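Local coordinates for protein esterase D (Lactobacillus rhamnosus, PDB 3DKR) that probably hydrolyses carboxylic esters, using the catalytic triad of an alpha/beta-hydrolase fold, at residues P15-H29 against R43-F57. Sequence-based numbering, arbitrary orientation.
Sequences PFEYEGTDTGVVLLH and RALQRSGYGVYVPLF
Strand 51-54 is hydrogen-bonded on both flanks by 15-29: antiparallel to strand 16-18, through pairs such as Val54 N to Phe16 O (2.9 Å), and parallel to strand 23-28 through Tyr53 N to Val25 O and Leu27 N to Tyr53 O. The chain thus illustrates how an alpha/beta-hydrolase begins its mixed sheet: an outermost antiparallel strand, then the right-handed beta-alpha-beta unit of strand 23-28, helix 39-47 and strand 51-54. On the side facing helix 39-47, Phe16 and Val54 lie side by side, and methyl CG2 of Val54 sits over the ring face, 3.6 Å from Phe16 CZ. Tyr18 shares this face, its CG beside the backbone N (chi1 -58°), which sets the ring over helix 39-47. There the amide of Gln46 stacks on the ring, planes 12° apart, with Gln46 NE2 3.6 Å from Tyr18 CG. Arg43 crosses the far end of the ring, its CD 3.2 Å from Tyr18 OH, while its NH1 donates, within its guanidinium plane, to a lone pair of Gln46 OE1, tying the two helix side chains together. Replacing Tyr18 with an alanine would probably uncover the Gln46 amide and open a gap between edge strand and helix. Deeper in, Leu45 CD1 wedges against Val25 and Leu27, whose CD1 also meets Val52 CG1. On the reverse face Glu17 passes Tyr53 and reaches His87 and Lys91, the latter as a salt bridge. Beyond the strands, one water donates to both Leu27 O and Pro55 O where the chains diverge. His29, whose side chain lies about 10 Å from that of His226, a predicted charge-relay residue, receives the edge of Phe57 on its ring face, while Phe57 N donates to His29 NE2 at 3.1 Å, 24° out of the imidazole plane.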
ATOM      1  N   PRO A  15     -12.491  -2.949   7.419  1.00 17.79           N
ATOM      2  CA  PRO A  15     -11.671  -3.972   6.767  1.00 17.18           C
ATOM      3  C   PRO A  15     -12.624  -4.951   6.107  1.00 16.68           C
ATOM      4  O   PRO A  15     -13.760  -5.083   6.558  1.00 16.68           O
ATOM      5  CB  PRO A  15     -10.943  -4.652   7.932  1.00 17.74           C
ATOM      6  CG  PRO A  15     -11.715  -4.279   9.144  1.00 18.68           C
ATOM      7  CD  PRO A  15     -12.364  -2.983   8.881  1.00 18.27           C
ATOM      8  N   PHE A  16     -12.192  -5.628   5.043  1.00 16.05           N
ATOM      9  CA  PHE A  16     -13.067  -6.607   4.394  1.00 15.42           C
ATOM     10  C   PHE A  16     -12.309  -7.776   3.800  1.00 15.80           C
ATOM     11  O   PHE A  16     -11.106  -7.695   3.596  1.00 15.19           O
ATOM     12  CB  PHE A  16     -13.991  -5.963   3.355  1.00 15.59           C
ATOM     13  CG  PHE A  16     -13.300  -5.427   2.119  1.00 15.30           C
ATOM     14  CD1 PHE A  16     -12.773  -4.132   2.085  1.00 15.22           C
ATOM     15  CD2 PHE A  16     -13.236  -6.187   0.958  1.00 16.56           C
ATOM     16  CE1 PHE A  16     -12.163  -3.638   0.949  1.00 16.54           C
ATOM     17  CE2 PHE A  16     -12.635  -5.694  -0.169  1.00 16.50           C
ATOM     18  CZ  PHE A  16     -12.105  -4.409  -0.178  1.00 16.31           C
ATOM     19  N   GLU A  17     -13.031  -8.863   3.570  1.00 15.31           N
ATOM     20  CA  GLU A  17     -12.410 -10.118   3.156  1.00 15.67           C
ATOM     21  C   GLU A  17     -13.307 -10.862   2.211  1.00 15.45           C
ATOM     22  O   GLU A  17     -14.508 -11.004   2.462  1.00 17.15           O
ATOM     23  CB  GLU A  17     -12.100 -11.016   4.354  1.00 15.51           C
ATOM     24  CG  GLU A  17     -11.389 -12.315   3.953  1.00 16.74           C
ATOM     25  CD  GLU A  17     -10.743 -13.077   5.104  1.00 17.90           C
ATOM     26  OE1 GLU A  17     -10.886 -12.678   6.282  1.00 20.20           O
ATOM     27  OE2 GLU A  17     -10.068 -14.094   4.807  1.00 19.41           O
ATOM     28  N   TYR A  18     -12.713 -11.348   1.128  1.00 15.17           N
ATOM     29  CA  TYR A  18     -13.378 -12.244   0.209  1.00 15.25           C
ATOM     30  C   TYR A  18     -12.757 -13.615   0.309  1.00 16.09           C
ATOM     31  O   TYR A  18     -11.521 -13.758   0.235  1.00 15.99           O
ATOM     32  CB  TYR A  18     -13.207 -11.769  -1.227  1.00 15.13           C
ATOM     33  CG  TYR A  18     -13.724 -10.387  -1.515  1.00 14.77           C
ATOM     34  CD1 TYR A  18     -14.794  -9.847  -0.807  1.00 16.37           C
ATOM     35  CD2 TYR A  18     -13.161  -9.629  -2.540  1.00 14.70           C
ATOM     36  CE1 TYR A  18     -15.270  -8.558  -1.098  1.00 15.28           C
ATOM     37  CE2 TYR A  18     -13.631  -8.369  -2.831  1.00 15.34           C
ATOM     38  CZ  TYR A  18     -14.674  -7.830  -2.100  1.00 15.11           C
ATOM     39  OH  TYR A  18     -15.140  -6.552  -2.411  1.00 16.18           O
ATOM     40  N   GLU A  19     -13.607 -14.630   0.424  1.00 16.90           N
ATOM     41  CA  GLU A  19     -13.112 -16.009   0.485  1.00 17.89           C
ATOM     42  C   GLU A  19     -12.678 -16.478  -0.876  1.00 17.45           C
ATOM     43  O   GLU A  19     -13.293 -16.147  -1.882  1.00 19.05           O
ATOM     44  CB  GLU A  19     -14.187 -16.946   1.019  1.00 18.49           C
ATOM     45  CG  GLU A  19     -14.731 -16.548   2.371  1.00 21.41           C
ATOM     46  CD  GLU A  19     -13.662 -16.331   3.416  1.00 25.97           C
ATOM     47  OE1 GLU A  19     -12.771 -17.209   3.575  1.00 28.21           O
ATOM     48  OE2 GLU A  19     -13.703 -15.258   4.077  1.00 29.32           O
ATOM     49  N   GLY A  20     -11.607 -17.267  -0.906  1.00 17.49           N
ATOM     50  CA  GLY A  20     -11.158 -17.906  -2.131  1.00 17.15           C
ATOM     51  C   GLY A  20     -10.976 -19.397  -1.941  1.00 16.85           C
ATOM     52  O   GLY A  20     -11.631 -20.013  -1.088  1.00 17.26           O
ATOM     53  N   THR A  21     -10.078 -19.982  -2.733  1.00 16.61           N
ATOM     54  CA  THR A  21      -9.815 -21.420  -2.657  1.00 17.00           C
ATOM     55  C   THR A  21      -8.316 -21.661  -2.446  1.00 16.58           C
ATOM     56  O   THR A  21      -7.889 -21.885  -1.305  1.00 18.30           O
ATOM     57  CB  THR A  21     -10.377 -22.174  -3.888  1.00 16.54           C
ATOM     58  OG1 THR A  21      -9.928 -21.569  -5.106  1.00 18.16           O
ATOM     59  CG2 THR A  21     -11.921 -22.175  -3.865  1.00 18.56           C
ATOM     60  N   ASP A  22      -7.520 -21.576  -3.504  1.00 16.37           N
ATOM     61  CA  ASP A  22      -6.082 -21.918  -3.392  1.00 15.79           C
ATOM     62  C   ASP A  22      -5.192 -20.733  -3.028  1.00 15.82           C
ATOM     63  O   ASP A  22      -4.197 -20.901  -2.317  1.00 15.68           O
ATOM     64  CB  ASP A  22      -5.542 -22.542  -4.683  1.00 15.16           C
ATOM     65  CG  ASP A  22      -5.608 -21.598  -5.858  1.00 16.09           C
ATOM     66  OD1 ASP A  22      -6.753 -21.334  -6.292  1.00 18.56           O
ATOM     67  OD2 ASP A  22      -4.535 -21.122  -6.328  1.00 17.59           O
ATOM     68  N   THR A  23      -5.521 -19.547  -3.541  1.00 15.84           N
ATOM     69  CA  THR A  23      -4.641 -18.391  -3.415  1.00 15.51           C
ATOM     70  C   THR A  23      -5.361 -17.197  -2.799  1.00 16.06           C
ATOM     71  O   THR A  23      -6.506 -16.890  -3.167  1.00 16.18           O
ATOM     72  CB  THR A  23      -4.067 -17.982  -4.775  1.00 15.98           C
ATOM     73  OG1 THR A  23      -3.254 -19.050  -5.305  1.00 16.15           O
ATOM     74  CG2 THR A  23      -3.201 -16.734  -4.639  1.00 15.76           C
ATOM     75  N   GLY A  24      -4.681 -16.542  -1.864  1.00 15.67           N
ATOM     76  CA  GLY A  24      -5.207 -15.352  -1.203  1.00 15.31           C
ATOM     77  C   GLY A  24      -4.258 -14.195  -1.383  1.00 15.15           C
ATOM     78  O   GLY A  24      -3.041 -14.391  -1.531  1.00 16.15           O
ATOM     79  N   VAL A  25      -4.800 -12.983  -1.324  1.00 14.10           N
ATOM     80  CA  VAL A  25      -4.023 -11.767  -1.551  1.00 14.11           C
ATOM     81  C   VAL A  25      -4.305 -10.765  -0.442  1.00 14.77           C
ATOM     82  O   VAL A  25      -5.465 -10.481  -0.151  1.00 14.56           O
ATOM     83  CB  VAL A  25      -4.397 -11.110  -2.898  1.00 13.94           C
ATOM     84  CG1 VAL A  25      -3.484  -9.919  -3.171  1.00 15.10           C
ATOM     85  CG2 VAL A  25      -4.278 -12.123  -4.020  1.00 14.91           C
ATOM     86  N   VAL A  26      -3.244 -10.234   0.157  1.00 14.08           N
ATOM     87  CA  VAL A  26      -3.347  -9.153   1.127  1.00 14.16           C
ATOM     88  C   VAL A  26      -3.086  -7.836   0.397  1.00 14.23           C
ATOM     89  O   VAL A  26      -2.085  -7.700  -0.314  1.00 14.44           O
ATOM     90  CB  VAL A  26      -2.336  -9.314   2.278  1.00 14.54           C
ATOM     91  CG1 VAL A  26      -2.364  -8.104   3.192  1.00 15.16           C
ATOM     92  CG2 VAL A  26      -2.599 -10.617   3.062  1.00 14.63           C
ATOM     93  N   LEU A  27      -4.001  -6.871   0.570  1.00 13.99           N
ATOM     94  CA  LEU A  27      -3.879  -5.547  -0.066  1.00 13.63           C
ATOM     95  C   LEU A  27      -3.789  -4.484   1.022  1.00 14.24           C
ATOM     96  O   LEU A  27      -4.686  -4.387   1.858  1.00 14.25           O
ATOM     97  CB  LEU A  27      -5.078  -5.242  -0.971  1.00 13.55           C
ATOM     98  CG  LEU A  27      -5.280  -6.201  -2.144  1.00 13.26           C
ATOM     99  CD1 LEU A  27      -6.559  -5.878  -2.931  1.00 14.95           C
ATOM    100  CD2 LEU A  27      -4.095  -6.232  -3.108  1.00 14.02           C
ATOM    101  N   LEU A  28      -2.682  -3.734   1.014  1.00 14.38           N
ATOM    102  CA  LEU A  28      -2.347  -2.772   2.074  1.00 14.06           C
ATOM    103  C   LEU A  28      -2.474  -1.338   1.551  1.00 13.86           C
ATOM    104  O   LEU A  28      -1.843  -0.960   0.565  1.00 13.67           O
ATOM    105  CB  LEU A  28      -0.943  -3.041   2.613  1.00 14.30           C
ATOM    106  CG  LEU A  28      -0.762  -4.457   3.155  1.00 13.84           C
ATOM    107  CD1 LEU A  28       0.682  -4.692   3.597  1.00 15.18           C
ATOM    108  CD2 LEU A  28      -1.717  -4.746   4.340  1.00 15.41           C
ATOM    109  N   HIS A  29      -3.318  -0.546   2.211  1.00 13.87           N
ATOM    110  CA  HIS A  29      -3.779   0.713   1.628  1.00 13.81           C
ATOM    111  C   HIS A  29      -2.807   1.900   1.760  1.00 14.40           C
ATOM    112  O   HIS A  29      -1.679   1.744   2.230  1.00 13.57           O
ATOM    113  CB  HIS A  29      -5.206   1.042   2.116  1.00 14.59           C
ATOM    114  CG  HIS A  29      -5.336   1.399   3.569  1.00 15.03           C
ATOM    115  ND1 HIS A  29      -4.954   2.630   4.079  1.00 15.75           N
ATOM    116  CD2 HIS A  29      -5.925   0.734   4.593  1.00 15.05           C
ATOM    117  CE1 HIS A  29      -5.271   2.683   5.363  1.00 16.92           C
ATOM    118  NE2 HIS A  29      -5.858   1.545   5.702  1.00 16.04           N
ATOM    119  N   ARG A  43     -12.152  -6.593  -6.028  1.00 14.68           N
ATOM    120  CA  ARG A  43     -13.229  -7.178  -6.814  1.00 14.99           C
ATOM    121  C   ARG A  43     -12.708  -7.824  -8.096  1.00 15.13           C
ATOM    122  O   ARG A  43     -13.176  -8.899  -8.476  1.00 15.71           O
ATOM    123  CB  ARG A  43     -14.299  -6.127  -7.116  1.00 15.52           C
ATOM    124  CG  ARG A  43     -15.097  -5.750  -5.904  1.00 15.25           C
ATOM    125  CD  ARG A  43     -16.006  -6.886  -5.443  1.00 16.58           C
ATOM    126  NE  ARG A  43     -17.150  -6.375  -4.712  1.00 15.68           N
ATOM    127  CZ  ARG A  43     -18.137  -7.113  -4.218  1.00 16.85           C
ATOM    128  NH1 ARG A  43     -18.132  -8.446  -4.320  1.00 16.08           N
ATOM    129  NH2 ARG A  43     -19.146  -6.509  -3.595  1.00 15.01           N
ATOM    130  N   ALA A  44     -11.741  -7.195  -8.762  1.00 15.22           N
ATOM    131  CA  ALA A  44     -11.108  -7.808  -9.936  1.00 15.56           C
ATOM    132  C   ALA A  44     -10.476  -9.146  -9.551  1.00 15.62           C
ATOM    133  O   ALA A  44     -10.613 -10.147 -10.245  1.00 16.13           O
ATOM    134  CB  ALA A  44     -10.074  -6.881 -10.541  1.00 16.33           C
ATOM    135  N   LEU A  45      -9.802  -9.174  -8.413  1.00 15.18           N
ATOM    136  CA  LEU A  45      -9.183 -10.415  -7.956  1.00 15.57           C
ATOM    137  C   LEU A  45     -10.246 -11.450  -7.637  1.00 15.77           C
ATOM    138  O   LEU A  45     -10.103 -12.619  -7.995  1.00 16.39           O
ATOM    139  CB  LEU A  45      -8.284 -10.166  -6.757  1.00 16.32           C
ATOM    140  CG  LEU A  45      -7.082  -9.281  -7.056  1.00 15.73           C
ATOM    141  CD1 LEU A  45      -6.323  -8.979  -5.777  1.00 17.28           C
ATOM    142  CD2 LEU A  45      -6.141  -9.982  -8.037  1.00 18.92           C
ATOM    143  N   GLN A  46     -11.337 -11.020  -7.016  1.00 15.36           N
ATOM    144  CA  GLN A  46     -12.447 -11.921  -6.723  1.00 15.88           C
ATOM    145  C   GLN A  46     -13.028 -12.539  -8.005  1.00 16.37           C
ATOM    146  O   GLN A  46     -13.321 -13.746  -8.037  1.00 17.02           O
ATOM    147  CB  GLN A  46     -13.542 -11.183  -5.969  1.00 16.28           C
ATOM    148  CG  GLN A  46     -14.685 -12.082  -5.519  1.00 15.84           C
ATOM    149  CD  GLN A  46     -15.770 -11.318  -4.809  1.00 17.09           C
ATOM    150  OE1 GLN A  46     -16.222 -10.286  -5.306  1.00 17.52           O
ATOM    151  NE2 GLN A  46     -16.218 -11.828  -3.666  1.00 17.70           N
ATOM    152  N   ARG A  47     -13.184 -11.733  -9.053  1.00 16.68           N
ATOM    153  CA  ARG A  47     -13.741 -12.247 -10.321  1.00 17.13           C
ATOM    154  C   ARG A  47     -12.833 -13.310 -10.922  1.00 17.86           C
ATOM    155  O   ARG A  47     -13.297 -14.166 -11.682  1.00 18.70           O
ATOM    156  CB  ARG A  47     -13.996 -11.147 -11.346  1.00 17.58           C
ATOM    157  CG  ARG A  47     -15.012 -10.111 -10.917  1.00 18.06           C
ATOM    158  CD  ARG A  47     -15.460  -9.273 -12.107  1.00 19.26           C
ATOM    159  NE  ARG A  47     -14.388  -8.453 -12.674  1.00 20.11           N
ATOM    160  CZ  ARG A  47     -13.993  -7.278 -12.180  1.00 20.54           C
ATOM    161  NH1 ARG A  47     -14.564  -6.767 -11.089  1.00 18.76           N
ATOM    162  NH2 ARG A  47     -13.008  -6.617 -12.781  1.00 22.64           N
ATOM    163  N   SER A  48     -11.536 -13.257 -10.607  1.00 17.27           N
ATOM    164  CA  SER A  48     -10.589 -14.276 -11.110  1.00 17.45           C
ATOM    165  C   SER A  48     -10.360 -15.402 -10.091  1.00 17.47           C
ATOM    166  O   SER A  48      -9.451 -16.238 -10.273  1.00 18.66           O
ATOM    167  CB  SER A  48      -9.260 -13.633 -11.523  1.00 18.18           C
ATOM    168  OG  SER A  48      -9.365 -12.982 -12.788  1.00 20.12           O
ATOM    169  N   GLY A  49     -11.166 -15.417  -9.028  1.00 16.69           N
ATOM    170  CA  GLY A  49     -11.205 -16.519  -8.078  1.00 16.55           C
ATOM    171  C   GLY A  49     -10.208 -16.452  -6.934  1.00 16.80           C
ATOM    172  O   GLY A  49      -9.968 -17.447  -6.253  1.00 17.30           O
ATOM    173  N   TYR A  50      -9.630 -15.277  -6.708  1.00 15.93           N
ATOM    174  CA  TYR A  50      -8.699 -15.121  -5.596  1.00 16.08           C
ATOM    175  C   TYR A  50      -9.413 -14.729  -4.308  1.00 15.70           C
ATOM    176  O   TYR A  50     -10.387 -13.977  -4.345  1.00 16.01           O
ATOM    177  CB  TYR A  50      -7.685 -14.039  -5.933  1.00 16.50           C
ATOM    178  CG  TYR A  50      -6.761 -14.416  -7.058  1.00 17.12           C
ATOM    179  CD1 TYR A  50      -5.705 -15.289  -6.846  1.00 19.65           C
ATOM    180  CD2 TYR A  50      -6.938 -13.900  -8.328  1.00 17.51           C
ATOM    181  CE1 TYR A  50      -4.855 -15.642  -7.889  1.00 19.50           C
ATOM    182  CE2 TYR A  50      -6.090 -14.230  -9.373  1.00 17.56           C
ATOM    183  CZ  TYR A  50      -5.052 -15.105  -9.145  1.00 18.52           C
ATOM    184  OH  TYR A  50      -4.217 -15.432 -10.187  1.00 18.91           O
ATOM    185  N   GLY A  51      -8.909 -15.222  -3.172  1.00 14.93           N
ATOM    186  CA  GLY A  51      -9.308 -14.697  -1.864  1.00 15.38           C
ATOM    187  C   GLY A  51      -8.592 -13.374  -1.668  1.00 14.40           C
ATOM    188  O   GLY A  51      -7.492 -13.182  -2.195  1.00 14.42           O
ATOM    189  N   VAL A  52      -9.194 -12.458  -0.898  1.00 14.23           N
ATOM    190  CA  VAL A  52      -8.634 -11.123  -0.741  1.00 13.66           C
ATOM    191  C   VAL A  52      -8.880 -10.653   0.690  1.00 13.94           C
ATOM    192  O   VAL A  52      -9.933 -10.924   1.233  1.00 14.51           O
ATOM    193  CB  VAL A  52      -9.257 -10.088  -1.720  1.00 14.20           C
ATOM    194  CG1 VAL A  52      -8.483  -8.770  -1.642  1.00 14.69           C
ATOM    195  CG2 VAL A  52      -9.285 -10.640  -3.145  1.00 14.92           C
ATOM    196  N   TYR A  53      -7.901  -9.976   1.287  1.00 14.43           N
ATOM    197  CA  TYR A  53      -8.048  -9.394   2.619  1.00 14.62           C
ATOM    198  C   TYR A  53      -7.467  -8.001   2.625  1.00 14.61           C
ATOM    199  O   TYR A  53      -6.333  -7.817   2.220  1.00 14.53           O
ATOM    200  CB  TYR A  53      -7.349 -10.247   3.658  1.00 15.80           C
ATOM    201  CG  TYR A  53      -7.485  -9.767   5.085  1.00 17.50           C
ATOM    202  CD1 TYR A  53      -8.707  -9.359   5.601  1.00 18.61           C
ATOM    203  CD2 TYR A  53      -6.387  -9.758   5.931  1.00 19.31           C
ATOM    204  CE1 TYR A  53      -8.812  -8.939   6.922  1.00 21.12           C
ATOM    205  CE2 TYR A  53      -6.494  -9.359   7.245  1.00 20.10           C
ATOM    206  CZ  TYR A  53      -7.703  -8.954   7.733  1.00 19.17           C
ATOM    207  OH  TYR A  53      -7.790  -8.582   9.065  1.00 21.66           O
ATOM    208  N   VAL A  54      -8.287  -7.039   3.055  1.00 14.47           N
ATOM    209  CA  VAL A  54      -7.956  -5.625   3.021  1.00 14.26           C
ATOM    210  C   VAL A  54      -8.156  -5.053   4.425  1.00 14.62           C
ATOM    211  O   VAL A  54      -9.274  -4.658   4.796  1.00 14.60           O
ATOM    212  CB  VAL A  54      -8.828  -4.859   2.007  1.00 13.68           C
ATOM    213  CG1 VAL A  54      -8.308  -3.439   1.846  1.00 15.03           C
ATOM    214  CG2 VAL A  54      -8.858  -5.597   0.672  1.00 14.47           C
ATOM    215  N   PRO A  55      -7.089  -5.054   5.232  1.00 14.75           N
ATOM    216  CA  PRO A  55      -7.208  -4.500   6.586  1.00 15.33           C
ATOM    217  C   PRO A  55      -7.304  -2.982   6.597  1.00 15.52           C
ATOM    218  O   PRO A  55      -7.008  -2.333   5.598  1.00 14.97           O
ATOM    219  CB  PRO A  55      -5.917  -4.954   7.273  1.00 15.55           C
ATOM    220  CG  PRO A  55      -4.934  -5.137   6.170  1.00 15.65           C
ATOM    221  CD  PRO A  55      -5.741  -5.606   4.974  1.00 15.77           C
ATOM    222  N   LEU A  56      -7.664  -2.438   7.756  1.00 16.26           N
ATOM    223  CA  LEU A  56      -7.699  -1.003   7.993  1.00 16.80           C
ATOM    224  C   LEU A  56      -6.549  -0.621   8.922  1.00 16.09           C
ATOM    225  O   LEU A  56      -6.416  -1.187  10.006  1.00 16.66           O
ATOM    226  CB  LEU A  56      -9.017  -0.628   8.662  1.00 16.69           C
ATOM    227  CG  LEU A  56      -9.175   0.804   9.146  1.00 17.17           C
ATOM    228  CD1 LEU A  56      -9.114   1.808   8.016  1.00 16.93           C
ATOM    229  CD2 LEU A  56     -10.494   0.936   9.958  1.00 18.87           C
ATOM    230  N   PHE A  57      -5.742   0.356   8.521  1.00 15.77           N
ATOM    231  CA  PHE A  57      -4.632   0.785   9.355  1.00 15.60           C
ATOM    232  C   PHE A  57      -5.121   1.665  10.497  1.00 16.15           C
ATOM    233  O   PHE A  57      -6.014   2.489  10.307  1.00 16.08           O
ATOM    234  CB  PHE A  57      -3.573   1.522   8.535  1.00 16.05           C
ATOM    235  CG  PHE A  57      -2.701   0.613   7.684  1.00 15.03           C
ATOM    236  CD1 PHE A  57      -2.162  -0.561   8.195  1.00 16.62           C
ATOM    237  CD2 PHE A  57      -2.392   0.959   6.371  1.00 17.46           C
ATOM    238  CE1 PHE A  57      -1.342  -1.380   7.408  1.00 16.92           C
ATOM    239  CE2 PHE A  57      -1.569   0.132   5.586  1.00 16.06           C
ATOM    240  CZ  PHE A  57      -1.049  -1.021   6.112  1.00 17.10           C
TER
HETATM  241  O   HOH W   1     -15.469 -14.537  -2.609  1.00 25.26           O
HETATM  242  O   HOH W   2     -12.775 -15.286  -4.725  1.00 32.58           O
HETATM  243  O   HOH W   3      -8.264 -18.579  -4.427  1.00 17.97           O
HETATM  244  O   HOH W   4     -11.596 -19.634  -6.079  1.00 22.46           O
HETATM  245  O   HOH W   5      -5.370  -2.205   3.400  1.00 15.24           O